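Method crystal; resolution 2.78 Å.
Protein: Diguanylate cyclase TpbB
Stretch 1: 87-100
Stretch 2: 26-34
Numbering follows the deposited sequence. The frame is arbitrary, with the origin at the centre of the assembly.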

# COMPACT_ATOMS: atom_id res chain seq x y z
N ALA A 87 9.47 -1.19 14.62
CA ALA A 87 9.73 -1.00 16.04
C ALA A 87 8.44 -0.64 16.78
O ALA A 87 8.35 -0.78 17.99
CB ALA A 87 10.78 0.08 16.25
N SER A 88 7.45 -0.16 16.02
CA SER A 88 6.17 0.22 16.60
C SER A 88 5.16 0.59 15.52
O SER A 88 5.53 0.83 14.37
CB SER A 88 6.35 1.40 17.57
OG SER A 88 6.80 2.55 16.89
N GLY A 89 3.89 0.65 15.90
CA GLY A 89 2.82 1.00 14.97
C GLY A 89 2.91 2.44 14.51
O GLY A 89 2.47 2.78 13.42
N ALA A 90 3.49 3.29 15.36
CA ALA A 90 3.66 4.70 15.02
C ALA A 90 4.44 4.86 13.73
O ALA A 90 4.09 5.68 12.87
CB ALA A 90 4.35 5.44 16.16
N ASP A 91 5.51 4.09 13.59
CA ASP A 91 6.33 4.12 12.38
C ASP A 91 5.50 3.77 11.15
O ASP A 91 5.58 4.44 10.12
CB ASP A 91 7.52 3.17 12.50
CG ASP A 91 8.56 3.66 13.48
OD1 ASP A 91 8.37 4.75 14.06
OD2 ASP A 91 9.57 2.95 13.67
N ALA A 92 4.70 2.71 11.26
CA ALA A 92 3.84 2.28 10.17
C ALA A 92 2.93 3.42 9.72
O ALA A 92 2.73 3.63 8.53
CB ALA A 92 3.03 1.07 10.58
N LEU A 93 2.37 4.13 10.69
CA LEU A 93 1.50 5.27 10.40
C LEU A 93 2.32 6.42 9.81
O LEU A 93 1.83 7.17 8.97
CB LEU A 93 0.78 5.74 11.66
CG LEU A 93 -0.22 4.76 12.28
CD1 LEU A 93 -0.70 5.27 13.63
CD2 LEU A 93 -1.40 4.53 11.35
N ARG A 94 3.56 6.54 10.26
CA ARG A 94 4.47 7.58 9.78
C ARG A 94 4.78 7.39 8.30
O ARG A 94 4.74 8.34 7.52
CB ARG A 94 5.76 7.56 10.60
CG ARG A 94 6.73 8.68 10.28
CD ARG A 94 6.38 9.95 11.04
N ILE A 95 5.09 6.15 7.93
CA ILE A 95 5.41 5.83 6.54
C ILE A 95 4.19 6.03 5.64
O ILE A 95 4.32 6.51 4.52
CB ILE A 95 5.91 4.38 6.41
CG1 ILE A 95 7.21 4.19 7.19
CG2 ILE A 95 6.11 4.02 4.94
CD1 ILE A 95 7.79 2.80 7.09
N ALA A 96 3.02 5.66 6.15
CA ALA A 96 1.78 5.84 5.41
C ALA A 96 1.51 7.32 5.16
O ALA A 96 1.14 7.72 4.06
CB ALA A 96 0.61 5.21 6.16
N ASP A 97 1.70 8.13 6.19
CA ASP A 97 1.55 9.58 6.07
C ASP A 97 2.44 10.10 4.94
O ASP A 97 2.01 10.93 4.14
CB ASP A 97 1.91 10.28 7.38
CG ASP A 97 0.94 9.96 8.49
OD1 ASP A 97 -0.10 9.31 8.22
OD2 ASP A 97 1.21 10.36 9.65
N ASN A 98 3.67 9.61 4.89
CA ASN A 98 4.63 10.02 3.88
C ASN A 98 4.20 9.59 2.47
O ASN A 98 4.36 10.35 1.51
CB ASN A 98 6.02 9.47 4.20
CG ASN A 98 6.53 9.93 5.55
OD1 ASN A 98 5.93 10.80 6.19
ND2 ASN A 98 7.64 9.36 5.98
N ILE A 99 3.67 8.38 2.37
CA ILE A 99 3.21 7.86 1.09
C ILE A 99 2.06 8.70 0.54
O ILE A 99 2.02 9.01 -0.65
CB ILE A 99 2.76 6.39 1.20
CG1 ILE A 99 3.94 5.50 1.57
CG2 ILE A 99 2.12 5.93 -0.10
CD1 ILE A 99 3.59 4.03 1.65
N ILE A 100 1.12 9.06 1.41
CA ILE A 100 -0.02 9.86 1.02
C ILE A 100 0.38 11.30 0.70
O ILE A 100 -0.26 11.98 -0.10
CB ILE A 100 -1.11 9.88 2.11
CG1 ILE A 100 -1.66 8.47 2.33
CG2 ILE A 100 -2.23 10.84 1.75
CD1 ILE A 100 -2.72 8.38 3.40
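Stretch 2, residues 26-34: EQLAVLFID

Stretch 2 is an extended strand, Gln-27 to Asp-34, laid along the helix that runs from Gly-89 through Ile-100. The two run in broadly the same direction, with 31° between their N-to-C directions (signed crossing angle -31°) and a closest approach of 8.9 Å between axes. No hydrogen bond joins them; the contact is mostly apolar packing, with a polar end at Gln-27, burying 319 Å² in all.

The first rule is periodicity. With phi from -108 to -136° and psi from 116 to 154°, the strand alternates its side chains, so Gln-27, Ala-29, Leu-31 and Ile-33 point their CA-to-CB bonds toward the helix, whereas Leu-28, Val-30, Phe-32 and Asp-34 make no contact with it. The helix answers with Ala-92, Ala-96 and Ile-99, spaced by four and three residues, about one turn each.

The second rule is size matched to separation. Ala-92 and Ala-29 face each other with their CA atoms 6.6 Å apart, and there two methyls meet, Ala-92 CB against Ala-29 CB at 3.9 Å. One step on, the CA atoms of Ala-96 and Leu-31 are 7.9 Å apart, and a longer side chain spans the gap. Leu-31, with chi1 -80° (m) and chi2 54° (p), places CD2 4.1 Å from Ala-96 CB and also 4.1 Å from Ala-92 O. That methyl thus meets a backbone carbonyl oxygen as well as the small side chain of Ala-96, and Leu-31 has more area covered by the opposing stretch than any other residue here.

Farther along, both partners are branched. Ile-99 (chi1 -64°, chi2 -178°) and Ile-33 (chi1 -45°, chi2 -179°) are each m,t: the trans chi2 extends the CG1 arm, and the arms meet tip to tip, Ile-99 CD1 to Ile-33 CD1 at 3.9 Å. The m setting of chi1 in Ile-99 is the usual one on a helix, as it keeps both gamma carbons clear of the preceding turn. Ile-95 has the same m,t shape and points toward the strand, yet its nearest approach, Ile-95 CG2 to Leu-31 CD2, is 4.8 Å.

At the N-terminal end the contact turns polar in composition. Ser-88 holds the N-cap position with chi1 64° (p). Gln-27, m then t, reaches out so that its OE1 lies 3.7 Å from Ser-88 CA and 3.9 Å from Gly-89 N. These are packing distances, and the amide borders the helix start without bonding to it.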

# COMPACT_ATOMS: atom_id res chain seq x y z
N GLU A 26 9.89 -8.72 17.64
CA GLU A 26 9.83 -7.61 16.70
C GLU A 26 8.39 -7.42 16.21
O GLU A 26 7.52 -8.25 16.48
CB GLU A 26 10.74 -7.89 15.50
N GLN A 27 8.15 -6.33 15.49
CA GLN A 27 6.84 -6.08 14.91
C GLN A 27 6.93 -5.86 13.41
O GLN A 27 7.93 -5.34 12.91
CB GLN A 27 6.18 -4.87 15.58
CG GLN A 27 5.88 -5.07 17.06
CD GLN A 27 4.83 -4.10 17.58
OE1 GLN A 27 4.58 -3.05 16.97
NE2 GLN A 27 4.22 -4.44 18.70
N LEU A 28 5.89 -6.26 12.69
CA LEU A 28 5.82 -6.03 11.26
C LEU A 28 4.43 -5.54 10.88
O LEU A 28 3.45 -5.83 11.57
CB LEU A 28 6.17 -7.31 10.48
CG LEU A 28 5.11 -8.41 10.43
CD1 LEU A 28 3.91 -7.96 9.62
CD2 LEU A 28 5.71 -9.68 9.83
N ALA A 29 4.34 -4.80 9.78
CA ALA A 29 3.07 -4.25 9.34
C ALA A 29 2.82 -4.53 7.86
O ALA A 29 3.75 -4.62 7.06
CB ALA A 29 3.02 -2.75 9.61
N VAL A 30 1.55 -4.67 7.51
CA VAL A 30 1.14 -4.80 6.12
C VAL A 30 0.24 -3.63 5.76
O VAL A 30 -0.80 -3.42 6.38
CB VAL A 30 0.38 -6.12 5.88
CG1 VAL A 30 -0.25 -6.11 4.49
CG2 VAL A 30 1.32 -7.31 6.04
N LEU A 31 0.66 -2.86 4.76
CA LEU A 31 -0.12 -1.73 4.29
C LEU A 31 -0.73 -2.04 2.93
O LEU A 31 -0.07 -2.57 2.04
CB LEU A 31 0.76 -0.48 4.17
CG LEU A 31 1.08 0.32 5.42
CD1 LEU A 31 1.69 -0.56 6.51
CD2 LEU A 31 2.01 1.47 5.07
N PHE A 32 -2.01 -1.69 2.78
CA PHE A 32 -2.71 -1.82 1.51
C PHE A 32 -2.97 -0.44 0.94
O PHE A 32 -3.53 0.43 1.62
CB PHE A 32 -4.05 -2.50 1.72
CG PHE A 32 -4.05 -3.96 1.38
CD1 PHE A 32 -4.79 -4.43 0.31
CD2 PHE A 32 -3.31 -4.86 2.13
CE1 PHE A 32 -4.80 -5.77 -0.01
CE2 PHE A 32 -3.31 -6.21 1.82
CZ PHE A 32 -4.06 -6.66 0.74
N ILE A 33 -2.58 -0.23 -0.31
CA ILE A 33 -2.77 1.07 -0.94
C ILE A 33 -3.69 0.98 -2.15
O ILE A 33 -3.45 0.19 -3.06
CB ILE A 33 -1.42 1.68 -1.36
CG1 ILE A 33 -0.39 1.51 -0.24
CG2 ILE A 33 -1.58 3.14 -1.74
CD1 ILE A 33 0.97 2.10 -0.55
N ASP A 34 -4.76 1.77 -2.14
CA ASP A 34 -5.68 1.80 -3.27
C ASP A 34 -5.71 3.20 -3.87
O ASP A 34 -6.12 4.16 -3.22
CB ASP A 34 -7.09 1.39 -2.85
CG ASP A 34 -7.97 1.02 -4.04
OD1 ASP A 34 -8.68 1.91 -4.55
OD2 ASP A 34 -7.93 -0.15 -4.47